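Local coordinates for protein Man26A (PDB 2X2Y) that probably hydrolyses internal beta-1,4 linkages of mannan, this chain being the family 26 catalytic barrel with its adjoining immunoglobulin-like domain, at residues 30-35 against 349-354; 36-41 against 321-326; 132-137 against 194-199; 248-253 against 292-297. The protein carries 2 engineered substitutions. One frame throughout, in Å; residues are numbered along the deposited sequence. Where two conformers were deposited one is given.

Interaction 1 of 4, residues 30-35 against 349-354. With MG (magnesium ion), chain C.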
# COMPACT_ATOMS: atom_id res chain seq x y z
N GLU A 30 18.84 -4.81 10.67
CA GLU A 30 19.27 -6.11 11.20
C GLU A 30 19.10 -7.21 10.15
O GLU A 30 19.91 -8.14 10.06
CB GLU A 30 18.44 -6.50 12.43
CG GLU A 30 18.54 -5.55 13.62
CD GLU A 30 17.70 -6.02 14.80
OE1 GLU A 30 16.85 -6.93 14.62
OE2 GLU A 30 17.88 -5.48 15.91
N GLY A 31 18.02 -7.11 9.38
CA GLY A 31 17.71 -8.09 8.35
C GLY A 31 16.54 -7.60 7.52
O GLY A 31 15.68 -6.87 8.01
N ILE A 32 16.52 -8.00 6.25
CA ILE A 32 15.45 -7.60 5.35
C ILE A 32 14.64 -8.84 4.94
O ILE A 32 15.20 -9.83 4.48
CB ILE A 32 15.98 -6.76 4.13
CG1 ILE A 32 14.82 -6.04 3.42
CG2 ILE A 32 16.84 -7.61 3.16
CD1 ILE A 32 15.23 -4.93 2.49
N LEU A 33 13.33 -8.79 5.16
CA LEU A 33 12.48 -9.94 4.84
C LEU A 33 12.29 -10.02 3.33
O LEU A 33 11.91 -9.04 2.71
CB LEU A 33 11.11 -9.87 5.55
CG LEU A 33 10.83 -9.44 7.00
CD1 LEU A 33 9.66 -10.27 7.55
CD2 LEU A 33 12.01 -9.50 7.95
N PHE A 34 12.54 -11.19 2.75
CA PHE A 34 12.30 -11.38 1.32
C PHE A 34 10.83 -11.67 1.08
O PHE A 34 10.22 -12.46 1.79
CB PHE A 34 13.16 -12.51 0.73
CG PHE A 34 12.79 -12.86 -0.70
CD1 PHE A 34 13.09 -11.97 -1.74
CD2 PHE A 34 12.11 -14.04 -0.99
CE1 PHE A 34 12.73 -12.28 -3.07
CE2 PHE A 34 11.73 -14.35 -2.31
CZ PHE A 34 12.05 -13.47 -3.35
N GLY A 35 10.28 -11.02 0.05
CA GLY A 35 8.88 -11.19 -0.28
C GLY A 35 8.66 -11.63 -1.71
O GLY A 35 9.46 -11.32 -2.59
N ASP A 349 22.38 -15.49 1.89
CA ASP A 349 22.99 -14.38 2.62
C ASP A 349 22.28 -14.20 3.97
O ASP A 349 21.05 -14.15 4.02
CB ASP A 349 22.91 -13.10 1.80
CG ASP A 349 23.82 -11.99 2.33
OD1 ASP A 349 23.55 -11.44 3.41
OD2 ASP A 349 24.79 -11.65 1.63
N PRO A 350 23.06 -14.11 5.07
CA PRO A 350 22.42 -14.00 6.40
C PRO A 350 21.56 -12.74 6.60
O PRO A 350 20.75 -12.71 7.52
CB PRO A 350 23.60 -14.02 7.38
CG PRO A 350 24.79 -13.61 6.56
CD PRO A 350 24.53 -14.12 5.17
N PHE A 351 21.72 -11.73 5.74
CA PHE A 351 20.93 -10.49 5.85
C PHE A 351 19.50 -10.62 5.31
O PHE A 351 18.61 -9.90 5.76
CB PHE A 351 21.65 -9.32 5.17
CG PHE A 351 21.06 -7.97 5.48
CD1 PHE A 351 21.25 -7.38 6.73
CD2 PHE A 351 20.32 -7.28 4.52
CE1 PHE A 351 20.69 -6.13 7.03
CE2 PHE A 351 19.76 -6.03 4.80
CZ PHE A 351 19.95 -5.45 6.05
N THR A 352 19.29 -11.50 4.34
CA THR A 352 17.95 -11.74 3.81
C THR A 352 17.21 -12.74 4.69
O THR A 352 17.73 -13.82 4.96
CB THR A 352 17.96 -12.23 2.35
OG1 THR A 352 18.78 -13.40 2.25
CG2 THR A 352 18.50 -11.16 1.44
N LEU A 353 16.02 -12.38 5.13
CA LEU A 353 15.25 -13.24 6.03
C LEU A 353 14.08 -13.93 5.31
O LEU A 353 13.34 -13.30 4.55
CB LEU A 353 14.76 -12.46 7.25
CG LEU A 353 15.78 -11.71 8.13
CD1 LEU A 353 15.08 -11.16 9.35
CD2 LEU A 353 16.96 -12.57 8.55
N PHE A 354 13.94 -15.23 5.55
CA PHE A 354 12.88 -16.04 4.97
C PHE A 354 11.91 -16.52 6.07
O PHE A 354 12.13 -16.21 7.23
CB PHE A 354 13.49 -17.19 4.15
CG PHE A 354 14.05 -16.75 2.82
CD1 PHE A 354 15.18 -15.93 2.75
CD2 PHE A 354 13.44 -17.13 1.63
CE1 PHE A 354 15.69 -15.50 1.51
CE2 PHE A 354 13.94 -16.72 0.39
CZ PHE A 354 15.06 -15.89 0.34
MG MG C . 19.04 -15.38 3.82
O HOH W 1 19.94 -10.88 9.32
O HOH W 2 18.45 -17.05 5.01
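Phe351 lays one face of its ring over the backbone of Gly31, whose CA stands 4.0 Å from the ring centroid in a CH-pi contact. With CG anti to the backbone N (chi1 -168°), the ring also brings Phe351 CE2 to 3.7 Å from Ile32 CG2. Were an alanine to stand at this position, Gly31 CA would probably lose the ring face over it and Ile32 CG2 its aromatic neighbour. On the face away from Ile32 and Thr352, Leu33 CD2 meets Leu353 CD1, crossing at a slant. Parallel bridging joins the backbones: Ile32 N donates to Phe351 O, Leu353 N to Ile32 O (2.8 Å), and Phe34 N to Leu353 O. Strand 352-353 is thereby paired with the first strand of the (beta/alpha)8 barrel, 32-37. Just past strand 352-353 the Phe354 ring takes Phe34 CB over one face; the rings, planes 26° apart, are slid until they barely overlap, with Phe34 CD2 at 3.5 Å from Phe354 CE2. Ahead of the strand, an Asx turn from Asp349 OD1 to Phe351 N shapes the chain around magnesium, bound by Asp349 O, Thr352 O and OG1, Ala347 O and a water; Thr352 OG1 also hydrogen-bonds to Tyr346 O.

Interaction 2 of 4, residues 36-41 against 321-326. Engineered in segment 321-326: Arg323 (natural residue Ala), Ala325 (natural residue Phe). With FMT (formic acid), chain D.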
# COMPACT_ATOMS: atom_id res chain seq x y z
N HIS A 36 7.57 -12.35 -1.94
CA HIS A 36 7.25 -12.80 -3.28
C HIS A 36 5.74 -12.74 -3.51
O HIS A 36 4.96 -13.20 -2.68
CB HIS A 36 7.79 -14.22 -3.52
CG HIS A 36 7.63 -14.70 -4.93
ND1 HIS A 36 7.29 -16.00 -5.25
CD2 HIS A 36 7.76 -14.05 -6.11
CE1 HIS A 36 7.23 -16.13 -6.56
NE2 HIS A 36 7.50 -14.96 -7.11
N GLN A 37 5.35 -12.15 -4.63
CA GLN A 37 3.94 -11.99 -4.97
C GLN A 37 3.33 -13.32 -5.42
O GLN A 37 3.92 -14.02 -6.26
CB GLN A 37 3.77 -10.94 -6.08
CG GLN A 37 2.32 -10.59 -6.45
CD GLN A 37 1.57 -9.75 -5.41
OE1 GLN A 37 0.39 -9.45 -5.60
NE2 GLN A 37 2.25 -9.34 -4.34
N HIS A 38 2.17 -13.67 -4.85
CA HIS A 38 1.44 -14.86 -5.26
C HIS A 38 2.32 -16.10 -5.13
O HIS A 38 2.29 -17.00 -5.98
CB HIS A 38 0.96 -14.72 -6.71
CG HIS A 38 -0.32 -13.97 -6.85
ND1 HIS A 38 -1.54 -14.49 -6.46
CD2 HIS A 38 -0.59 -12.74 -7.34
CE1 HIS A 38 -2.49 -13.62 -6.70
NE2 HIS A 38 -1.94 -12.54 -7.24
N THR A 39 3.11 -16.14 -4.07
CA THR A 39 4.18 -17.13 -3.95
C THR A 39 3.68 -18.59 -3.93
O THR A 39 4.37 -19.48 -4.44
CB THR A 39 5.14 -16.82 -2.77
OG1 THR A 39 6.38 -17.52 -2.97
CG2 THR A 39 4.53 -17.20 -1.42
N THR A 40 2.48 -18.81 -3.38
CA THR A 40 1.89 -20.14 -3.30
C THR A 40 0.70 -20.35 -4.24
O THR A 40 0.06 -21.40 -4.20
CB THR A 40 1.41 -20.50 -1.87
OG1 THR A 40 0.44 -19.54 -1.42
CG2 THR A 40 2.59 -20.58 -0.88
N SER A 41 0.40 -19.36 -5.08
CA SER A 41 -0.71 -19.46 -6.02
C SER A 41 -0.28 -19.49 -7.49
O SER A 41 -1.03 -19.95 -8.34
CB SER A 41 -1.74 -18.35 -5.79
OG SER A 41 -1.14 -17.08 -5.89
N THR A 321 9.66 -9.19 -4.50
CA THR A 321 9.65 -9.29 -5.95
C THR A 321 8.34 -9.91 -6.47
O THR A 321 7.51 -10.38 -5.69
CB THR A 321 10.94 -9.96 -6.54
OG1 THR A 321 11.08 -9.55 -7.90
CG2 THR A 321 10.91 -11.50 -6.43
N TRP A 322 8.17 -9.89 -7.79
CA TRP A 322 6.86 -10.09 -8.37
C TRP A 322 6.55 -11.54 -8.75
O TRP A 322 7.34 -12.46 -8.53
CB TRP A 322 6.62 -9.10 -9.53
CG TRP A 322 5.16 -8.69 -9.65
CD1 TRP A 322 4.32 -8.90 -10.73
CD2 TRP A 322 4.36 -8.04 -8.65
NE1 TRP A 322 3.06 -8.41 -10.45
CE2 TRP A 322 3.06 -7.88 -9.19
CE3 TRP A 322 4.61 -7.58 -7.34
CZ2 TRP A 322 2.01 -7.27 -8.46
CZ3 TRP A 322 3.57 -6.97 -6.63
CH2 TRP A 322 2.29 -6.82 -7.19
N ARG A 323 5.37 -11.72 -9.33
CA ARG A 323 4.74 -13.01 -9.48
C ARG A 323 5.36 -13.91 -10.56
O ARG A 323 5.79 -13.44 -11.62
CB ARG A 323 3.24 -12.77 -9.62
CG ARG A 323 2.49 -13.45 -10.72
CD ARG A 323 1.37 -12.49 -11.09
NE ARG A 323 0.25 -13.14 -11.75
CZ ARG A 323 -0.13 -12.91 -13.00
NH1 ARG A 323 0.52 -12.04 -13.76
NH2 ARG A 323 -1.17 -13.55 -13.49
N ASN A 324 5.45 -15.20 -10.24
CA ASN A 324 5.93 -16.21 -11.18
C ASN A 324 4.78 -16.75 -12.03
O ASN A 324 4.28 -17.84 -11.79
CB ASN A 324 6.69 -17.33 -10.45
CG ASN A 324 8.16 -16.98 -10.18
OD1 ASN A 324 8.54 -15.81 -10.03
ND2 ASN A 324 9.00 -18.02 -10.13
N ALA A 325 4.38 -15.96 -13.02
CA ALA A 325 3.21 -16.25 -13.86
C ALA A 325 3.46 -17.39 -14.84
O ALA A 325 2.74 -18.39 -14.82
CB ALA A 325 2.76 -14.99 -14.60
N ASP A 326 4.48 -17.24 -15.68
CA ASP A 326 4.81 -18.25 -16.70
C ASP A 326 6.29 -18.17 -17.10
O ASP A 326 7.01 -17.34 -16.57
CB ASP A 326 3.89 -18.14 -17.94
CG ASP A 326 3.80 -16.73 -18.49
OD1 ASP A 326 4.84 -16.06 -18.66
OD2 ASP A 326 2.66 -16.28 -18.75
C FMT D . -0.03 -7.78 -12.04
O1 FMT D . -0.34 -8.61 -11.17
O2 FMT D . 0.02 -8.01 -13.25
O HOH W 3 4.44 -16.24 -7.79
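Gln37 lies flat along Trp322, the amide and indole planes only 7° apart and both side chains pointing the same way. CG of Gln37 sits 3.6 Å from the centroid of the six-membered ring, 2° off its normal, and CD comes to 3.5 Å from Trp322 CH2. The bend at chi2 (73°) turns the amide along the ring face, and Glu320 OE2 takes a bond from its NE2. Equally close is the His36 side: NE2 donates to Asn324 OD1 at 3.2 Å, the donor standing well above the carbonyl plane, while ND1 pairs with Thr39 OG1 at 2.9 Å. Asn324 OD1 also accepts from the backbone N of Phe331 and Val332, so three donors grip it. Gln37 N bonds to Thr321 O (3.0 Å), extending the pairing of strands 32-37 and 318-321 that closes the barrel.

The other side is looser. A water accepts from Asn324 N and lies 2.7 Å from Gln37 O, and the engineered Arg323 meets Gln37 and His38 through CA and CB before its guanidinium passes to Phe42 in a cation-pi contact. Near the indole edge a formic acid receives a weak bond from Trp322 NE1 at 3.5 Å. A serine in place of Trp322 would probably strip the Gln37 amide of its ring, leaving it to Glu320, and remove a wall beside Glu282. The side chain of Glu282, the predicted nucleophile, is about 3 Å from that of Trp322 at the nearest atoms, and the indole, one face covered by Gln37, is consistent with a sugar platform in the catalytic cleft.

Interaction 3 of 4, residues 132-137 against 194-199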
# COMPACT_ATOMS: atom_id res chain seq x y z
N ARG A 132 -11.07 10.55 -10.72
CA ARG A 132 -11.96 11.64 -10.33
C ARG A 132 -13.40 11.16 -10.14
O ARG A 132 -14.13 11.69 -9.30
CB ARG A 132 -11.89 12.78 -11.35
CG ARG A 132 -10.53 13.49 -11.37
CD ARG A 132 -10.52 14.72 -12.26
NE ARG A 132 -9.17 15.29 -12.35
CZ ARG A 132 -8.34 15.13 -13.38
NH1 ARG A 132 -8.71 14.43 -14.44
NH2 ARG A 132 -7.13 15.68 -13.35
N ALA A 133 -13.79 10.14 -10.91
CA ALA A 133 -15.13 9.55 -10.83
C ALA A 133 -15.39 8.76 -9.55
O ALA A 133 -16.54 8.62 -9.15
CB ALA A 133 -15.40 8.67 -12.05
N VAL A 134 -14.33 8.24 -8.91
CA VAL A 134 -14.50 7.44 -7.67
C VAL A 134 -14.24 8.22 -6.39
O VAL A 134 -14.49 7.72 -5.29
CB VAL A 134 -13.69 6.10 -7.67
CG1 VAL A 134 -14.10 5.22 -8.84
CG2 VAL A 134 -12.18 6.36 -7.67
N LEU A 135 -13.75 9.45 -6.52
CA LEU A 135 -13.58 10.36 -5.38
C LEU A 135 -14.95 10.67 -4.77
O LEU A 135 -15.97 10.51 -5.43
CB LEU A 135 -12.92 11.66 -5.84
CG LEU A 135 -11.43 11.67 -6.21
CD1 LEU A 135 -11.05 13.03 -6.77
CD2 LEU A 135 -10.56 11.32 -5.01
N PRO A 136 -14.98 11.10 -3.49
CA PRO A 136 -16.23 11.60 -2.91
C PRO A 136 -16.89 12.63 -3.82
O PRO A 136 -16.23 13.57 -4.28
CB PRO A 136 -15.78 12.23 -1.59
CG PRO A 136 -14.55 11.44 -1.22
CD PRO A 136 -13.87 11.14 -2.52
N GLY A 137 -18.18 12.44 -4.09
CA GLY A 137 -18.93 13.30 -5.01
C GLY A 137 -18.84 12.86 -6.47
O GLY A 137 -19.53 13.41 -7.33
N GLN A 194 -4.50 12.28 -2.95
CA GLN A 194 -4.49 12.29 -1.48
C GLN A 194 -5.87 12.01 -0.88
O GLN A 194 -6.00 11.23 0.06
CB GLN A 194 -3.93 13.62 -0.96
CG GLN A 194 -2.43 13.80 -1.22
CD GLN A 194 -1.94 15.20 -0.86
OE1 GLN A 194 -2.66 16.20 -1.01
NE2 GLN A 194 -0.71 15.29 -0.39
N GLU A 195 -6.91 12.62 -1.45
CA GLU A 195 -8.28 12.37 -1.00
C GLU A 195 -8.74 10.95 -1.30
O GLU A 195 -9.48 10.36 -0.52
CB GLU A 195 -9.26 13.42 -1.54
CG GLU A 195 -8.99 14.86 -1.03
CD GLU A 195 -8.87 14.95 0.49
OE1 GLU A 195 -9.67 14.30 1.20
OE2 GLU A 195 -7.99 15.70 0.97
N LEU A 196 -8.31 10.40 -2.44
CA LEU A 196 -8.56 8.99 -2.73
C LEU A 196 -8.00 8.08 -1.63
O LEU A 196 -8.73 7.24 -1.08
CB LEU A 196 -8.00 8.60 -4.10
CG LEU A 196 -8.30 7.16 -4.58
CD1 LEU A 196 -9.80 6.88 -4.56
CD2 LEU A 196 -7.71 6.88 -5.96
N TYR A 197 -6.72 8.28 -1.31
CA TYR A 197 -6.03 7.45 -0.32
C TYR A 197 -6.65 7.63 1.07
O TYR A 197 -6.94 6.64 1.75
CB TYR A 197 -4.53 7.75 -0.29
CG TYR A 197 -3.71 6.67 0.41
CD1 TYR A 197 -3.66 6.60 1.81
CD2 TYR A 197 -2.98 5.73 -0.33
CE1 TYR A 197 -2.92 5.62 2.46
CE2 TYR A 197 -2.23 4.74 0.32
CZ TYR A 197 -2.21 4.70 1.71
OH TYR A 197 -1.48 3.74 2.35
N ARG A 198 -6.86 8.89 1.47
CA ARG A 198 -7.48 9.21 2.77
C ARG A 198 -8.88 8.60 2.90
O ARG A 198 -9.21 8.00 3.93
CB ARG A 198 -7.53 10.72 3.00
CG ARG A 198 -6.17 11.36 3.22
CD ARG A 198 -6.23 12.86 3.05
NE ARG A 198 -4.89 13.45 3.12
CZ ARG A 198 -4.56 14.65 2.66
NH1 ARG A 198 -5.46 15.44 2.07
NH2 ARG A 198 -3.30 15.07 2.80
N PHE A 199 -9.70 8.76 1.86
CA PHE A 199 -11.02 8.13 1.88
C PHE A 199 -10.94 6.62 2.08
O PHE A 199 -11.70 6.06 2.86
CB PHE A 199 -11.86 8.44 0.63
CG PHE A 199 -13.13 7.62 0.57
CD1 PHE A 199 -14.22 7.94 1.37
CD2 PHE A 199 -13.20 6.48 -0.24
CE1 PHE A 199 -15.37 7.17 1.36
CE2 PHE A 199 -14.35 5.69 -0.27
CZ PHE A 199 -15.43 6.03 0.52
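Glu195 OE2 is held by Arg198 NH1 in a salt bridge of 2.8 Å, one turn further along helix 190-207. CB of the same glutamate meets Leu135 CD2 across the contact. OE2 lies in the guanidinium plane of Arg198, while NH1 stands above the carboxylate plane, and Gln194 CB covers the centre of one guanidinium face. The other oxygen, OE1, is bonded to ND1 of His376, so both ends of the carboxylate have partners.

Across the segments no hydrogen bond forms, and the contact is apolar. Leu135 reaches the helix with one methyl: CD2 rests against its backbone at Leu196 N (3.5 Å) and against Leu196 CB (3.8 Å). Leu196 has CG anti to its own backbone N (chi1 -175°), which carries CD1 to the neighbouring Val134, 4.0 Å from CG2. Pro136 lies farther along and touches lightly, its CG 4.4 Å from CD1 of the Phe199 ring. Leu144 of helix 141-157 touches both Val134 and Leu196, extending the apolar patch, while Phe199 meets the ring of His141.

Ala378, on a strand of the immunoglobulin-like domain, touches Pro136 and Glu195, and Trp428 touches Pro136. The end of short helix 130-134 and the loop after it thus lie against helix 190-207 on the outside of the (beta/alpha)8 barrel, at the place where the second domain leans on them.

Interaction 4 of 4, residues 248-253 against 292-297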
# COMPACT_ATOMS: atom_id res chain seq x y z
N TYR A 248 12.28 -1.36 -10.52
CA TYR A 248 12.76 -2.45 -11.37
C TYR A 248 13.89 -1.98 -12.29
O TYR A 248 13.90 -0.84 -12.75
CB TYR A 248 11.61 -3.04 -12.19
CG TYR A 248 10.55 -3.73 -11.36
CD1 TYR A 248 9.56 -2.99 -10.69
CD2 TYR A 248 10.53 -5.12 -11.24
CE1 TYR A 248 8.58 -3.63 -9.92
CE2 TYR A 248 9.56 -5.76 -10.47
CZ TYR A 248 8.59 -5.02 -9.82
OH TYR A 248 7.64 -5.66 -9.06
N ASP A 249 14.84 -2.87 -12.56
CA ASP A 249 15.99 -2.58 -13.41
C ASP A 249 16.44 -3.82 -14.17
O ASP A 249 16.27 -4.93 -13.67
CB ASP A 249 17.15 -2.06 -12.56
CG ASP A 249 18.49 -2.10 -13.28
OD1 ASP A 249 18.70 -1.26 -14.17
OD2 ASP A 249 19.31 -2.99 -12.98
N SER A 250 17.01 -3.64 -15.36
CA SER A 250 17.63 -4.77 -16.08
C SER A 250 19.07 -4.48 -16.54
O SER A 250 19.65 -5.26 -17.29
CB SER A 250 16.76 -5.21 -17.26
OG SER A 250 16.44 -4.12 -18.10
N THR A 251 19.63 -3.36 -16.09
CA THR A 251 21.00 -2.99 -16.45
C THR A 251 22.03 -3.56 -15.46
O THR A 251 23.10 -4.02 -15.87
CB THR A 251 21.20 -1.46 -16.54
OG1 THR A 251 21.18 -0.88 -15.22
CG2 THR A 251 20.12 -0.81 -17.41
N GLY A 252 21.70 -3.54 -14.17
CA GLY A 252 22.65 -3.88 -13.11
C GLY A 252 23.81 -2.91 -13.00
O GLY A 252 24.83 -3.23 -12.38
N SER A 253 23.66 -1.72 -13.58
CA SER A 253 24.73 -0.74 -13.69
C SER A 253 25.02 -0.03 -12.37
O SER A 253 24.17 -0.01 -11.47
CB SER A 253 24.41 0.30 -14.78
OG SER A 253 23.37 1.18 -14.38
N ASN A 292 10.97 -13.69 -21.61
CA ASN A 292 10.62 -12.31 -22.02
C ASN A 292 11.29 -11.22 -21.17
O ASN A 292 10.96 -10.04 -21.31
CB ASN A 292 9.11 -12.10 -22.02
CG ASN A 292 8.39 -12.92 -23.09
OD1 ASN A 292 9.00 -13.36 -24.07
ND2 ASN A 292 7.09 -13.14 -22.89
N GLY A 293 12.21 -11.62 -20.30
CA GLY A 293 12.92 -10.69 -19.43
C GLY A 293 14.41 -10.60 -19.72
O GLY A 293 14.83 -10.69 -20.87
N SER A 294 15.20 -10.43 -18.67
CA SER A 294 16.65 -10.29 -18.80
C SER A 294 17.35 -11.11 -17.73
O SER A 294 16.74 -11.45 -16.70
CB SER A 294 17.07 -8.82 -18.66
OG SER A 294 16.31 -7.97 -19.49
N SER A 295 18.62 -11.39 -17.96
CA SER A 295 19.51 -11.98 -16.96
C SER A 295 20.74 -11.09 -16.70
O SER A 295 21.86 -11.51 -16.98
CB SER A 295 19.97 -13.36 -17.40
OG SER A 295 18.88 -14.24 -17.55
N PRO A 296 20.54 -9.88 -16.14
CA PRO A 296 21.73 -9.09 -15.80
C PRO A 296 22.59 -9.84 -14.78
O PRO A 296 22.09 -10.28 -13.75
CB PRO A 296 21.15 -7.80 -15.21
CG PRO A 296 19.76 -8.13 -14.83
CD PRO A 296 19.29 -9.17 -15.78
N ALA A 297 23.88 -9.98 -15.10
CA ALA A 297 24.81 -10.77 -14.31
C ALA A 297 24.78 -10.42 -12.83
O ALA A 297 24.84 -9.25 -12.45
CB ALA A 297 26.24 -10.64 -14.86
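Ser250 and Pro296 make the main van der Waals contact: CB of the proline comes to 3.6 Å from Ser250 O, with CG of the same ring also near that carbonyl. Beside it Ser250 CB faces Ser294 OG, likewise at 3.6 Å. The first torsion of Ser294 (chi1 -50°) sets OG against the carbon of Ser250 and farther from its hydroxyl. The CA atoms come nearest at Gly252 and Pro296; the positive phi of Gly252 favours glycine, and a CB there would point at the Pro296 ring.

No hydrogen bond crosses the contact; within 248-253, Asp249 organises the turn with both oxygens. OD1 accepts twice, from Thr251 N at 3.0 Å, met from above the carboxylate plane, and from Thr251 OG1 at 2.7 Å on its syn lone pair. OD2 uses its syn lone pair for Gly252 N, also 2.7 Å away, and is bonded to Trp299 NE1 as well. This makes an Asx turn to Thr251 and an Asx motif to Gly252. Thr251 OG1 passes the chain on through an ST turn, accepting from Ser253 N at 3.1 Å.

Ser253 is the N-cap of helix 254-274, its OG bonded to Phe256 N. The turn thus links barrel strand 242-249 to that helix, while 292-297 runs between strand 282-285 and helix 299-308; Val285, at the end of strand 282-285, touches Ser250, Ser294 and Pro296.

Overall arrangement
From the N terminus, strand 32-37 opens two loops almost at once: residues 30-35 wait for 349-354 in interaction 1, and residues 36-41 for 321-326 in interaction 2. Interaction 3 (132-137 with 194-199) opens and closes next, joining outer elements that follow the third and fourth barrel strands. Interaction 4 (248-253 with 292-297) then joins the loops after the sixth and seventh strands. Both lie in series within interaction 2, which lies within interaction 1, and no loops cross. Interaction 2 ties the eighth strand back to the first, and interaction 1 adds strand 352-353. Gly35 O and Thr321 N probably bond between interactions 1 and 2, whereas Tyr248 OH packs on Trp322 CB between 4 and 2; interaction 3 stands apart.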